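Tetracycline repressor protein class G (Acinetobacter baumannii, PDB 6RX9) represses the tetracycline resistance gene by binding its operator DNA through a helix-turn-helix, and binds that DNA less tightly when tetracycline is bound. Local coordinates at residues Ala12-Leu17 with Leu91-Gly96; His64-Ser67 with Asn72-Trp75; Phe78-Ala83 with Phe190-Leu195; Phe119-Ala122 with Cys126-Arg129. All coordinates share one frame; numbering follows the deposited sequence.

Interaction 1 of 4, residues Ala12-Leu17 with Leu91-Gly96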
loop_
_atom_site.group_PDB
_atom_site.type_symbol
_atom_site.label_atom_id
_atom_site.label_comp_id
_atom_site.label_asym_id
_atom_site.label_seq_id
_atom_site.Cartn_x
_atom_site.Cartn_y
_atom_site.Cartn_z
ATOM N N ALA A 12 1.708 -3.702 -26.353
ATOM C CA ALA A 12 0.499 -2.954 -26.779
ATOM C C ALA A 12 -0.388 -2.642 -25.566
ATOM O O ALA A 12 -0.945 -1.526 -25.514
ATOM C CB ALA A 12 -0.253 -3.747 -27.820
ATOM N N ALA A 13 -0.529 -3.597 -24.640
ATOM C CA ALA A 13 -1.362 -3.479 -23.421
ATOM C C ALA A 13 -0.814 -2.361 -22.523
ATOM O O ALA A 13 -1.624 -1.629 -21.923
ATOM C CB ALA A 13 -1.415 -4.799 -22.693
ATOM N N LEU A 14 0.514 -2.234 -22.439
ATOM C CA LEU A 14 1.188 -1.187 -21.625
ATOM C C LEU A 14 0.888 0.199 -22.209
ATOM O O LEU A 14 0.526 1.094 -21.423
ATOM C CB LEU A 14 2.693 -1.470 -21.571
ATOM C CG LEU A 14 3.112 -2.595 -20.624
ATOM C CD1 LEU A 14 4.562 -2.986 -20.861
ATOM C CD2 LEU A 14 2.899 -2.201 -19.171
ATOM N N GLU A 15 1.011 0.369 -23.531
ATOM C CA GLU A 15 0.705 1.649 -24.230
ATOM C C GLU A 15 -0.760 2.022 -23.977
ATOM O O GLU A 15 -1.023 3.197 -23.668
ATOM C CB GLU A 15 0.988 1.547 -25.731
ATOM C CG GLU A 15 2.467 1.456 -26.053
ATOM C CD GLU A 15 2.842 1.626 -27.516
ATOM O OE1 GLU A 15 1.932 1.643 -28.376
ATOM O OE2 GLU A 15 4.052 1.736 -27.792
ATOM N N LEU A 16 -1.665 1.044 -24.089
ATOM C CA LEU A 16 -3.131 1.220 -23.908
ATOM C C LEU A 16 -3.420 1.610 -22.452
ATOM O O LEU A 16 -4.208 2.550 -22.242
ATOM C CB LEU A 16 -3.837 -0.085 -24.293
ATOM C CG LEU A 16 -5.359 -0.024 -24.411
ATOM C CD1 LEU A 16 -5.806 1.164 -25.255
ATOM C CD2 LEU A 16 -5.897 -1.321 -24.998
ATOM N N LEU A 17 -2.788 0.927 -21.493
ATOM C CA LEU A 17 -2.924 1.206 -20.038
ATOM C C LEU A 17 -2.630 2.688 -19.763
ATOM O O LEU A 17 -3.420 3.316 -19.035
ATOM C CB LEU A 17 -1.975 0.293 -19.255
ATOM C CG LEU A 17 -1.871 0.570 -17.756
ATOM C CD1 LEU A 17 -3.234 0.481 -17.085
ATOM C CD2 LEU A 17 -0.889 -0.389 -17.101
ATOM N N LEU A 91 5.589 3.630 -10.648
ATOM C CA LEU A 91 5.233 4.973 -11.184
ATOM C C LEU A 91 5.329 4.996 -12.717
ATOM O O LEU A 91 4.796 5.955 -13.305
ATOM C CB LEU A 91 6.152 6.041 -10.579
ATOM C CG LEU A 91 5.845 6.462 -9.140
ATOM C CD1 LEU A 91 6.922 7.400 -8.619
ATOM C CD2 LEU A 91 4.477 7.121 -9.034
ATOM N N SER A 92 5.969 3.996 -13.338
ATOM C CA SER A 92 6.309 3.989 -14.789
ATOM C C SER A 92 5.045 3.868 -15.652
ATOM O O SER A 92 5.122 4.232 -16.837
ATOM C CB SER A 92 7.312 2.911 -15.129
ATOM O OG SER A 92 6.753 1.615 -15.003
ATOM N N TYR A 93 3.929 3.389 -15.090
ATOM C CA TYR A 93 2.642 3.235 -15.819
ATOM C C TYR A 93 1.467 3.676 -14.941
ATOM O O TYR A 93 1.490 3.466 -13.712
ATOM C CB TYR A 93 2.480 1.797 -16.317
ATOM C CG TYR A 93 3.380 1.473 -17.480
ATOM C CD1 TYR A 93 3.033 1.847 -18.767
ATOM C CD2 TYR A 93 4.601 0.843 -17.296
ATOM C CE1 TYR A 93 3.858 1.584 -19.846
ATOM C CE2 TYR A 93 5.437 0.570 -18.366
ATOM C CZ TYR A 93 5.065 0.943 -19.644
ATOM O OH TYR A 93 5.878 0.685 -20.708
ATOM N N ARG A 94 0.466 4.277 -15.589
ATOM C CA ARG A 94 -0.839 4.655 -14.988
ATOM C C ARG A 94 -1.387 3.459 -14.197
ATOM O O ARG A 94 -1.359 2.332 -14.729
ATOM C CB ARG A 94 -1.784 5.109 -16.105
ATOM C CG ARG A 94 -3.140 5.600 -15.629
ATOM C CD ARG A 94 -3.897 6.247 -16.769
ATOM N NE ARG A 94 -5.218 6.694 -16.357
ATOM C CZ ARG A 94 -6.090 7.315 -17.144
ATOM N NH1 ARG A 94 -5.789 7.575 -18.408
ATOM N NH2 ARG A 94 -7.263 7.678 -16.661
ATOM N N ASP A 95 -1.806 3.698 -12.949
ATOM C CA ASP A 95 -2.458 2.710 -12.044
ATOM C C ASP A 95 -1.487 1.580 -11.668
ATOM O O ASP A 95 -1.965 0.522 -11.227
ATOM C CB ASP A 95 -3.753 2.181 -12.671
ATOM C CG ASP A 95 -4.800 3.263 -12.877
ATOM O OD1 ASP A 95 -4.852 4.184 -12.038
ATOM O OD2 ASP A 95 -5.546 3.183 -13.874
ATOM N N GLY A 96 -0.177 1.803 -11.797
ATOM C CA GLY A 96 0.863 0.794 -11.519
ATOM C C GLY A 96 0.714 0.167 -10.140
ATOM O O GLY A 96 0.728 -1.073 -10.051
#
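L14 lies over the ring of Y93 in a CH-pi contact. CD2 of L14 stands 3.7 Å from the Y93 ring centroid and only 6° off the ring normal. CB of L14 is 3.7 Å from CE1 of Y93, and CD1 lies near the hydroxyl end. The side chains cross at about a right angle. Y93 holds CG anti to its carbonyl carbon (chi1 -73°), which swings the ring towards helix 6-20.

Apolar packing also joins L17 CD2 and Y93 CB, 4.1 Å apart. Separately, the branched end of L17 abuts the backbone carbonyl O of R94, with CD1 at 3.5 Å. The aliphatic part of R94 passes the backbone carbonyl of L17, with CD 3.7 Å from L17 O.

No hydrogen bond joins the segments directly. Outside them, N18 OD1 accepts from R94 N. M59 of helix 48-59 packs on Y93.

Y93 to G96 form a type II beta turn, with D95 at the N-cap position of helix 96-102. The D95 side chain makes no capping bond; OD2 accepts from M22 N instead. This is a domain interface of the TetR fold: the first helix of the DNA-binding domain rests on a turn of the tetracycline-binding core.

Interaction 2 of 4, residues His64-Ser67 with Asn72-Trp75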
loop_
_atom_site.group_PDB
_atom_site.type_symbol
_atom_site.label_atom_id
_atom_site.label_comp_id
_atom_site.label_asym_id
_atom_site.label_seq_id
_atom_site.Cartn_x
_atom_site.Cartn_y
_atom_site.Cartn_z
ATOM N N HIS A 64 14.143 -5.715 -10.807
ATOM C CA HIS A 64 14.988 -6.931 -10.989
ATOM C C HIS A 64 16.453 -6.543 -11.236
ATOM O O HIS A 64 17.341 -7.345 -10.873
ATOM C CB HIS A 64 14.456 -7.817 -12.124
ATOM C CG HIS A 64 13.052 -8.286 -11.927
ATOM N ND1 HIS A 64 12.557 -8.641 -10.686
ATOM C CD2 HIS A 64 12.043 -8.473 -12.806
ATOM C CE1 HIS A 64 11.299 -9.016 -10.809
ATOM N NE2 HIS A 64 10.961 -8.921 -12.100
ATOM N N THR A 65 16.700 -5.370 -11.832
ATOM C CA THR A 65 18.060 -4.854 -12.158
ATOM C C THR A 65 18.790 -4.447 -10.868
ATOM O O THR A 65 20.039 -4.405 -10.893
ATOM C CB THR A 65 18.002 -3.684 -13.152
ATOM O OG1 THR A 65 17.370 -2.573 -12.512
ATOM C CG2 THR A 65 17.268 -4.023 -14.431
ATOM N N ARG A 66 18.048 -4.159 -9.792
ATOM C CA ARG A 66 18.589 -3.710 -8.478
ATOM C C ARG A 66 18.233 -4.721 -7.378
ATOM O O ARG A 66 18.251 -4.331 -6.192
ATOM C CB ARG A 66 18.053 -2.310 -8.158
ATOM C CG ARG A 66 18.866 -1.183 -8.778
ATOM C CD ARG A 66 20.154 -0.948 -8.015
ATOM N NE ARG A 66 20.970 0.106 -8.600
ATOM C CZ ARG A 66 22.067 0.618 -8.042
ATOM N NH1 ARG A 66 22.489 0.183 -6.865
ATOM N NH2 ARG A 66 22.738 1.571 -8.666
ATOM N N SER A 67 17.956 -5.976 -7.748
ATOM C CA SER A 67 17.519 -7.055 -6.822
ATOM C C SER A 67 18.726 -7.708 -6.132
ATOM O O SER A 67 18.545 -8.226 -5.015
ATOM C CB SER A 67 16.682 -8.082 -7.546
ATOM O OG SER A 67 17.438 -8.736 -8.554
ATOM N N ASN A 72 31.205 -4.302 -2.934
ATOM C CA ASN A 72 31.746 -3.065 -2.306
ATOM C C ASN A 72 30.613 -2.066 -2.013
ATOM O O ASN A 72 30.930 -0.879 -1.799
ATOM C CB ASN A 72 32.840 -2.428 -3.172
ATOM C CG ASN A 72 33.960 -3.390 -3.512
ATOM O OD1 ASN A 72 34.361 -4.198 -2.679
ATOM N ND2 ASN A 72 34.473 -3.309 -4.729
ATOM N N GLU A 73 29.353 -2.517 -1.983
ATOM C CA GLU A 73 28.184 -1.681 -1.588
ATOM C C GLU A 73 27.656 -2.215 -0.249
ATOM O O GLU A 73 27.540 -3.446 -0.108
ATOM C CB GLU A 73 27.130 -1.654 -2.704
ATOM C CG GLU A 73 25.859 -2.440 -2.410
ATOM C CD GLU A 73 24.742 -2.276 -3.431
ATOM O OE1 GLU A 73 24.606 -1.172 -3.997
ATOM O OE2 GLU A 73 24.005 -3.254 -3.659
ATOM N N ASP A 74 27.377 -1.322 0.705
ATOM C CA ASP A 74 26.884 -1.691 2.059
ATOM C C ASP A 74 25.362 -1.877 1.994
ATOM O O ASP A 74 24.755 -1.473 0.980
ATOM C CB ASP A 74 27.298 -0.658 3.111
ATOM C CG ASP A 74 26.410 0.572 3.141
ATOM O OD1 ASP A 74 26.177 1.147 2.062
ATOM O OD2 ASP A 74 25.937 0.927 4.240
ATOM N N TRP A 75 24.786 -2.467 3.042
ATOM C CA TRP A 75 23.349 -2.840 3.130
ATOM C C TRP A 75 22.451 -1.602 2.987
ATOM O O TRP A 75 21.333 -1.755 2.463
ATOM C CB TRP A 75 23.063 -3.607 4.429
ATOM C CG TRP A 75 23.256 -2.822 5.691
ATOM C CD1 TRP A 75 24.400 -2.699 6.426
ATOM C CD2 TRP A 75 22.251 -2.071 6.391
ATOM N NE1 TRP A 75 24.181 -1.915 7.526
ATOM C CE2 TRP A 75 22.870 -1.516 7.533
ATOM C CE3 TRP A 75 20.894 -1.812 6.164
ATOM C CZ2 TRP A 75 22.172 -0.718 8.438
ATOM C CZ3 TRP A 75 20.208 -1.022 7.059
ATOM C CH2 TRP A 75 20.840 -0.483 8.179
HETATM O O HOH W 1 22.283 -2.283 -5.736
#
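R66 and E73 approach across a surface loop of the TetR ligand-binding domain, between helix 61-64 and helix 75-91. The loop starts with a type I beta turn from H64 to S67. H64 probably contributes to tetracycline binding. Its carbonyl O takes the hydroxyl of S67 at 2.7 Å, with the donor tilted 33° from the carbonyl plane. This bond reinforces the turn, whose own bond from S67 N to H64 O is weak. T65 OG1 is tied back to E62 O.

R66 carries the contact across the loop. Its chain bends at chi2 (-77°) and then runs extended, which brings the guanidinium towards E73. NH1 and E73 OE1 are 3.8 Å apart, a long salt bridge. The carboxylate oxygen lies at the edge of the guanidinium, near its plane. The side chains cross obliquely, with the two flat groups 28° apart. R66 O also receives ND2 of N82, another probable tetracycline-binding residue.

After S67, whose carbonyl is held by Q116, the chain reaches E73. E73 OE2 accepts from E70 N within the same loop. D74 begins helix 75-91 as its N-cap. A water bridges R66 and E73: it accepts from R66 NH1 at 2.7 Å and lies 2.9 Å from E73 OE2, to which it probably donates.

Interaction 3 of 4, residues Phe78-Ala83 with Phe190-Leu195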
loop_
_atom_site.group_PDB
_atom_site.type_symbol
_atom_site.label_atom_id
_atom_site.label_comp_id
_atom_site.label_asym_id
_atom_site.label_seq_id
_atom_site.Cartn_x
_atom_site.Cartn_y
_atom_site.Cartn_z
ATOM N N PHE A 78 22.154 -0.647 -0.751
ATOM C CA PHE A 78 21.399 -1.761 -1.384
ATOM C C PHE A 78 19.893 -1.573 -1.159
ATOM O O PHE A 78 19.138 -1.623 -2.148
ATOM C CB PHE A 78 21.834 -3.126 -0.845
ATOM C CG PHE A 78 20.934 -4.251 -1.292
ATOM C CD1 PHE A 78 20.847 -4.590 -2.633
ATOM C CD2 PHE A 78 20.150 -4.944 -0.383
ATOM C CE1 PHE A 78 20.007 -5.608 -3.055
ATOM C CE2 PHE A 78 19.306 -5.960 -0.806
ATOM C CZ PHE A 78 19.239 -6.292 -2.140
ATOM N N LEU A 79 19.472 -1.376 0.096
ATOM C CA LEU A 79 18.033 -1.253 0.466
ATOM C C LEU A 79 17.439 0.013 -0.161
ATOM O O LEU A 79 16.300 -0.070 -0.663
ATOM C CB LEU A 79 17.876 -1.244 1.991
ATOM C CG LEU A 79 18.109 -2.585 2.689
ATOM C CD1 LEU A 79 17.845 -2.470 4.180
ATOM C CD2 LEU A 79 17.251 -3.685 2.077
ATOM N N LYS A 80 18.175 1.131 -0.147
ATOM C CA LYS A 80 17.694 2.428 -0.698
ATOM C C LYS A 80 17.528 2.306 -2.217
ATOM O O LYS A 80 16.440 2.643 -2.713
ATOM C CB LYS A 80 18.631 3.590 -0.351
ATOM C CG LYS A 80 18.231 4.920 -0.979
ATOM C CD LYS A 80 18.625 6.144 -0.182
ATOM C CE LYS A 80 17.940 7.399 -0.682
ATOM N NZ LYS A 80 18.291 8.581 0.140
ATOM N N GLU A 81 18.560 1.841 -2.926
ATOM C CA GLU A 81 18.540 1.738 -4.411
ATOM C C GLU A 81 17.455 0.741 -4.839
ATOM O O GLU A 81 16.796 1.003 -5.861
ATOM C CB GLU A 81 19.920 1.361 -4.953
ATOM C CG GLU A 81 20.941 2.480 -4.833
ATOM C CD GLU A 81 20.600 3.760 -5.582
ATOM O OE1 GLU A 81 21.172 4.809 -5.238
ATOM O OE2 GLU A 81 19.765 3.709 -6.510
ATOM N N ASN A 82 17.265 -0.344 -4.082
ATOM C CA ASN A 82 16.197 -1.351 -4.330
ATOM C C ASN A 82 14.826 -0.670 -4.184
ATOM O O ASN A 82 13.975 -0.848 -5.075
ATOM C CB ASN A 82 16.323 -2.558 -3.399
ATOM C CG ASN A 82 15.307 -3.641 -3.700
ATOM O OD1 ASN A 82 14.249 -3.691 -3.079
ATOM N ND2 ASN A 82 15.611 -4.502 -4.658
ATOM N N ALA A 83 14.628 0.103 -3.113
ATOM C CA ALA A 83 13.359 0.817 -2.830
ATOM C C ALA A 83 13.058 1.806 -3.964
ATOM O O ALA A 83 11.904 1.823 -4.442
ATOM C CB ALA A 83 13.426 1.504 -1.489
ATOM N N PHE A 190 12.356 10.957 2.696
ATOM C CA PHE A 190 12.367 11.149 4.171
ATOM C C PHE A 190 11.910 9.861 4.869
ATOM O O PHE A 190 12.596 9.424 5.805
ATOM C CB PHE A 190 11.524 12.344 4.616
ATOM C CG PHE A 190 11.428 12.447 6.114
ATOM C CD1 PHE A 190 12.482 12.959 6.856
ATOM C CD2 PHE A 190 10.311 11.979 6.789
ATOM C CE1 PHE A 190 12.404 13.030 8.238
ATOM C CE2 PHE A 190 10.235 12.051 8.171
ATOM C CZ PHE A 190 11.282 12.578 8.892
ATOM N N GLY A 191 10.790 9.271 4.436
ATOM C CA GLY A 191 10.282 8.000 4.990
ATOM C C GLY A 191 11.265 6.856 4.779
ATOM O O GLY A 191 11.445 6.045 5.713
ATOM N N LEU A 192 11.867 6.775 3.589
ATOM C CA LEU A 192 12.823 5.696 3.212
ATOM C C LEU A 192 14.075 5.793 4.093
ATOM O O LEU A 192 14.470 4.763 4.669
ATOM C CB LEU A 192 13.176 5.827 1.728
ATOM C CG LEU A 192 14.160 4.790 1.182
ATOM C CD1 LEU A 192 13.734 3.377 1.548
ATOM C CD2 LEU A 192 14.299 4.934 -0.322
ATOM N N ASP A 193 14.656 6.991 4.200
ATOM C CA ASP A 193 15.877 7.273 5.007
ATOM C C ASP A 193 15.600 6.958 6.482
ATOM O O ASP A 193 16.498 6.401 7.142
ATOM C CB ASP A 193 16.348 8.715 4.807
ATOM C CG ASP A 193 16.924 8.995 3.429
ATOM O OD1 ASP A 193 17.238 8.023 2.709
ATOM O OD2 ASP A 193 17.058 10.186 3.085
ATOM N N SER A 194 14.405 7.294 6.980
ATOM C CA SER A 194 13.963 7.012 8.371
ATOM C C SER A 194 13.887 5.498 8.598
ATOM O O SER A 194 14.409 5.022 9.619
ATOM C CB SER A 194 12.650 7.685 8.676
ATOM O OG SER A 194 12.786 9.097 8.595
ATOM N N LEU A 195 13.269 4.762 7.674
ATOM C CA LEU A 195 13.132 3.286 7.767
ATOM C C LEU A 195 14.530 2.652 7.860
ATOM O O LEU A 195 14.755 1.837 8.775
ATOM C CB LEU A 195 12.358 2.788 6.541
ATOM C CG LEU A 195 11.774 1.379 6.634
ATOM C CD1 LEU A 195 10.960 1.192 7.906
ATOM C CD2 LEU A 195 10.920 1.075 5.409
#
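K80 reaches from helix 75-91 to D193 on helix 185-202 and can be followed atom by atom. CB leaves the helix to one side of the partner. CG is anti to the backbone N (chi1 176°), and it passes 4.0 Å from CD2 of L192. From there the chain runs extended. CD lies 3.7 Å from D193 OD1, and CE comes closer to the same oxygen. NZ ends the chain with a hydrogen bond of 2.8 Å to D193 OD1, part of a salt bridge. It uses the syn lone pair of OD1, on the side of OD2, while OD2 itself stays 3.6 Å from NZ. The side chain of K80 also touches N189 and I196 of helix 185-202.

Beside this polar link, L192 points at helix 75-91. Its CD1 packs on CB of A83 at 3.6 Å, and CD2 lies nearly as close to that methyl. CD2 also faces the carbonyl O of K80. A83 also packs on V137 and V141 of helix 127-155.

The short helical segments run roughly antiparallel, at 150°, with axes 10.5 Å apart. This is packing inside the all-helical core of the TetR ligand-binding domain. Helix 185-202 also packs on the second subunit: S194 meets F199 and D193 meets L202 of that chain.

The chemistry divides in two. Buried L192 and A83 give an apolar seam. At its partly exposed edge, the single syn hydrogen-bonded ion pair probably adds orientation to otherwise undirected packing.

Interaction 4 of 4, residues Phe119-Ala122 with Cys126-Arg129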
loop_
_atom_site.group_PDB
_atom_site.type_symbol
_atom_site.label_atom_id
_atom_site.label_comp_id
_atom_site.label_asym_id
_atom_site.label_seq_id
_atom_site.Cartn_x
_atom_site.Cartn_y
_atom_site.Cartn_z
ATOM N N PHE A 119 22.968 -11.857 2.326
ATOM C CA PHE A 119 23.753 -10.593 2.261
ATOM C C PHE A 119 23.476 -9.737 3.504
ATOM O O PHE A 119 24.444 -9.260 4.127
ATOM C CB PHE A 119 23.449 -9.804 0.985
ATOM C CG PHE A 119 24.042 -8.417 0.969
ATOM C CD1 PHE A 119 25.415 -8.232 0.912
ATOM C CD2 PHE A 119 23.228 -7.295 1.016
ATOM C CE1 PHE A 119 25.963 -6.958 0.906
ATOM C CE2 PHE A 119 23.776 -6.020 1.005
ATOM C CZ PHE A 119 25.142 -5.854 0.952
ATOM N N LEU A 120 22.203 -9.537 3.855
ATOM C CA LEU A 120 21.813 -8.745 5.054
ATOM C C LEU A 120 22.380 -9.417 6.310
ATOM O O LEU A 120 22.881 -8.688 7.194
ATOM C CB LEU A 120 20.287 -8.606 5.121
ATOM C CG LEU A 120 19.659 -7.688 4.072
ATOM C CD1 LEU A 120 18.182 -7.475 4.354
ATOM C CD2 LEU A 120 20.382 -6.348 4.003
ATOM N N CYS A 121 22.336 -10.753 6.377
ATOM C CA CYS A 121 22.888 -11.554 7.503
ATOM C C CYS A 121 24.393 -11.287 7.640
ATOM O O CYS A 121 24.853 -11.088 8.783
ATOM C CB CYS A 121 22.610 -13.043 7.328
ATOM S SG CYS A 121 20.872 -13.470 7.618
ATOM N N ALA A 122 25.117 -11.252 6.516
ATOM C CA ALA A 122 26.559 -10.913 6.446
ATOM C C ALA A 122 26.787 -9.484 6.960
ATOM O O ALA A 122 27.871 -9.226 7.513
ATOM C CB ALA A 122 27.067 -11.081 5.033
ATOM N N CYS A 126 19.933 -10.418 11.740
ATOM C CA CYS A 126 19.501 -11.811 12.032
ATOM C C CYS A 126 18.526 -12.236 10.935
ATOM O O CYS A 126 17.803 -11.395 10.403
ATOM C CB CYS A 126 18.890 -11.933 13.424
ATOM S SG CYS A 126 17.079 -11.952 13.436
ATOM N N PRO A 127 18.494 -13.531 10.538
ATOM C CA PRO A 127 17.677 -13.982 9.406
ATOM C C PRO A 127 16.221 -13.485 9.397
ATOM O O PRO A 127 15.761 -13.060 8.349
ATOM C CB PRO A 127 17.700 -15.510 9.560
ATOM C CG PRO A 127 19.043 -15.789 10.194
ATOM C CD PRO A 127 19.261 -14.632 11.147
ATOM N N LYS A 128 15.535 -13.571 10.542
ATOM C CA LYS A 128 14.136 -13.096 10.728
ATOM C C LYS A 128 14.039 -11.619 10.334
ATOM O O LYS A 128 13.178 -11.280 9.500
ATOM C CB LYS A 128 13.688 -13.209 12.188
ATOM C CG LYS A 128 13.095 -14.543 12.610
ATOM C CD LYS A 128 12.395 -14.443 13.952
ATOM C CE LYS A 128 12.397 -15.733 14.742
ATOM N NZ LYS A 128 12.368 -15.478 16.201
ATOM N N ARG A 129 14.886 -10.787 10.944
ATOM C CA ARG A 129 14.822 -9.305 10.858
ATOM C C ARG A 129 15.239 -8.859 9.454
ATOM O O ARG A 129 14.725 -7.821 9.002
ATOM C CB ARG A 129 15.654 -8.681 11.982
ATOM C CG ARG A 129 15.013 -8.848 13.353
ATOM C CD ARG A 129 15.922 -8.511 14.515
ATOM N NE ARG A 129 15.264 -8.771 15.792
ATOM C CZ ARG A 129 14.884 -7.851 16.680
ATOM N NH1 ARG A 129 15.099 -6.561 16.467
ATOM N NH2 ARG A 129 14.296 -8.232 17.802
#
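C121 sets its sulfur against P127 where helix 110-122 ends and helix 127-155 begins. The contact is van der Waals packing. SG lies 3.7 Å from CA of P127 and 3.9 Å from its CG, and the sulfur stands over one face of the proline ring. The backbone C of C126 is 4.2 Å from the same sulfur. C121 places SG anti to its carbonyl carbon (chi1 -73°), which directs it to the start of the next helix. No hydrogen bond crosses between the segments.

The polar element is a cap within residues 126-129. C126 is the N-cap of helix 127-155, and its SG accepts from R129 N at 3.5 Å. The bond is fairly straight, with an N-H...S angle of 164°. The backbone of C126 also bonds to R203, and R129 NH1 to L202 O.

The turn lies on the surface of the chain but meets the second subunit. There K128 makes a salt bridge with D182 of the second subunit, and P127 packs on L175 of that chain.

The two cysteines thus differ in chemistry. One sulfur makes apolar contact over the proline ring. The other is a thiol acceptor, usually weaker than oxygen, that caps an N-H of the first helical turn.

Interactions 3 and 1 are partly buried, while interactions 2 and 4 are surface contacts. Interaction 1 stands apart, on the opposite side of the chain's centre from the other three, and is the one that joins the two domains. It relies on a leucine over an aromatic face. Interaction 3 pairs distant helices through apolar packing edged by a salt bridge. Interactions 2 and 4 link chain neighbours, one by charge and water, the other by sulfur. Interactions 2, 3 and 4 touch one another: F119 meets W75 and F78, and R66 O of interaction 2 probably accepts from N82 ND2 of interaction 3. Interactions 3 and 4 also touch the second subunit.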